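Local coordinates for protein SAM-dependent methyltransferase (Streptococcus pneumoniae, PDB 3KR9) that probably transfers a methyl group from S-adenosylmethionine to N1 of adenine 22 in tRNA, at residues V9-S14 and E113-L117. Coordinates in Å, arbitrary orientation, origin at the centre of the assembly. Residues are numbered along the deposited sequence.
Sequences VASFVS and ERLIL
I116 overlaps the type I turn from A10 to V13: its CD1 lies 3.5 Å from V13 CG2 and 3.6 Å from F12 CB, while its CG2 meets V9 CG1 at 3.9 Å. The m,t rotamer of I116 carries CD1 to F12 and V13, an example of one branched side chain filling the space between helix-to-strand connection and sheet. V9 is helical; F12 N is hydrogen-bonded to V9 O and V13 N to A10 O, both at 3.0 Å, and V13 and S14 then run extended. F12 (chi1 m) points CB toward the strand, but its ring leads away to V154, A139 and S141, with R114 NH1 at its edge. Residues 114-117 form a regular strand, so R114 and I116 face the turn while L115 does not reach it, and V9 CA stands 6.7 Å from I116 CA. R114, with chi1 and chi2 t and chi3 m, donates a hydrogen bond from NH1 to F12 O at 2.9 Å, and its NE makes a salt bridge with E156 on strand 148-157. S14 OG lies over one face of the R114 guanidinium, 3.8 Å from R114 NH1, and shares a water with E113, 2.7 Å from both S14 OG and E113 OE1. Such packing of an N-terminal helix, leading into the first strand, over one face of the central sheet is characteristic of the class I Rossmann-like methyltransferase fold.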
loop_
_atom_site.group_PDB
_atom_site.type_symbol
_atom_site.label_atom_id
_atom_site.label_comp_id
_atom_site.label_asym_id
_atom_site.label_seq_id
_atom_site.Cartn_x
_atom_site.Cartn_y
_atom_site.Cartn_z
ATOM N N VAL A 9 -7.956 -3.745 -2.088
ATOM C CA VAL A 9 -6.677 -4.484 -2.038
ATOM C C VAL A 9 -6.903 -5.901 -2.537
ATOM O O VAL A 9 -6.224 -6.398 -3.484
ATOM C CB VAL A 9 -6.070 -4.501 -0.588
ATOM C CG1 VAL A 9 -4.999 -5.596 -0.422
ATOM C CG2 VAL A 9 -5.479 -3.152 -0.238
ATOM N N ALA A 10 -7.951 -6.509 -1.981
ATOM C CA ALA A 10 -8.355 -7.875 -2.317
ATOM C C ALA A 10 -8.519 -8.083 -3.798
ATOM O O ALA A 10 -8.361 -9.207 -4.287
ATOM C CB ALA A 10 -9.734 -8.161 -1.695
ATOM N N SER A 11 -8.956 -7.040 -4.488
ATOM C CA SER A 11 -9.391 -7.283 -5.883
ATOM C C SER A 11 -8.170 -7.457 -6.787
ATOM O O SER A 11 -8.293 -7.943 -7.942
ATOM C CB SER A 11 -10.239 -6.159 -6.391
ATOM O OG SER A 11 -9.481 -4.968 -6.485
ATOM N N PHE A 12 -7.000 -7.073 -6.266
ATOM C CA PHE A 12 -5.789 -7.284 -6.995
ATOM C C PHE A 12 -5.131 -8.596 -6.657
ATOM O O PHE A 12 -4.150 -8.959 -7.298
ATOM C CB PHE A 12 -4.835 -6.124 -6.834
ATOM C CG PHE A 12 -5.309 -4.840 -7.476
ATOM C CD1 PHE A 12 -5.287 -4.686 -8.875
ATOM C CD2 PHE A 12 -5.743 -3.776 -6.681
ATOM C CE1 PHE A 12 -5.682 -3.491 -9.455
ATOM C CE2 PHE A 12 -6.137 -2.576 -7.251
ATOM C CZ PHE A 12 -6.105 -2.431 -8.639
ATOM N N VAL A 13 -5.704 -9.365 -5.737
ATOM C CA VAL A 13 -5.050 -10.628 -5.370
ATOM C C VAL A 13 -5.390 -11.712 -6.333
ATOM O O VAL A 13 -6.535 -12.172 -6.351
ATOM C CB VAL A 13 -5.384 -11.090 -3.923
ATOM C CG1 VAL A 13 -4.695 -12.441 -3.585
ATOM C CG2 VAL A 13 -5.000 -10.006 -2.963
ATOM N N SER A 14 -4.376 -12.139 -7.094
ATOM C CA SER A 14 -4.592 -13.007 -8.247
ATOM C C SER A 14 -5.208 -14.314 -7.808
ATOM O O SER A 14 -4.824 -14.906 -6.760
ATOM C CB SER A 14 -3.269 -13.255 -9.024
ATOM O OG SER A 14 -2.714 -11.993 -9.342
ATOM N N GLU A 113 5.154 -12.878 -7.484
ATOM C CA GLU A 113 4.679 -12.265 -8.732
ATOM C C GLU A 113 4.263 -10.820 -8.493
ATOM O O GLU A 113 4.514 -9.911 -9.313
ATOM C CB GLU A 113 3.449 -13.028 -9.316
ATOM C CG GLU A 113 3.656 -14.539 -9.502
ATOM C CD GLU A 113 2.352 -15.301 -9.715
ATOM O OE1 GLU A 113 1.253 -14.719 -9.619
ATOM O OE2 GLU A 113 2.423 -16.516 -9.945
ATOM N N ARG A 114 3.616 -10.603 -7.354
ATOM C CA ARG A 114 2.932 -9.353 -7.173
ATOM C C ARG A 114 2.896 -8.881 -5.682
ATOM O O ARG A 114 2.770 -9.699 -4.766
ATOM C CB ARG A 114 1.514 -9.508 -7.751
ATOM C CG ARG A 114 0.645 -8.266 -7.573
ATOM C CD ARG A 114 -0.754 -8.534 -8.205
ATOM N NE ARG A 114 -0.708 -8.396 -9.666
ATOM C CZ ARG A 114 -1.801 -8.240 -10.407
ATOM N NH1 ARG A 114 -2.977 -8.253 -9.809
ATOM N NH2 ARG A 114 -1.723 -8.102 -11.737
ATOM N N LEU A 115 3.077 -7.577 -5.495
ATOM C CA LEU A 115 2.986 -6.903 -4.235
ATOM C C LEU A 115 1.854 -5.935 -4.351
ATOM O O LEU A 115 1.777 -5.211 -5.333
ATOM C CB LEU A 115 4.231 -6.080 -3.976
ATOM C CG LEU A 115 5.559 -6.661 -3.513
ATOM C CD1 LEU A 115 5.850 -8.118 -3.837
ATOM C CD2 LEU A 115 6.719 -5.667 -3.901
ATOM N N ILE A 116 0.991 -5.907 -3.333
ATOM C CA ILE A 116 -0.066 -4.938 -3.309
ATOM C C ILE A 116 0.131 -4.104 -2.063
ATOM O O ILE A 116 0.080 -4.610 -0.965
ATOM C CB ILE A 116 -1.483 -5.642 -3.309
ATOM C CG1 ILE A 116 -1.548 -6.718 -4.398
ATOM C CG2 ILE A 116 -2.634 -4.621 -3.375
ATOM C CD1 ILE A 116 -2.748 -7.648 -4.291
ATOM N N LEU A 117 0.316 -2.809 -2.255
ATOM C CA LEU A 117 0.747 -1.956 -1.199
ATOM C C LEU A 117 -0.221 -0.819 -1.007
ATOM O O LEU A 117 -0.561 -0.106 -1.953
ATOM C CB LEU A 117 2.145 -1.394 -1.514
ATOM C CG LEU A 117 3.177 -2.400 -2.037
ATOM C CD1 LEU A 117 4.453 -1.640 -2.535
ATOM C CD2 LEU A 117 3.534 -3.482 -1.011
HETATM O O HOH W 1 -0.058 -12.398 -9.345
#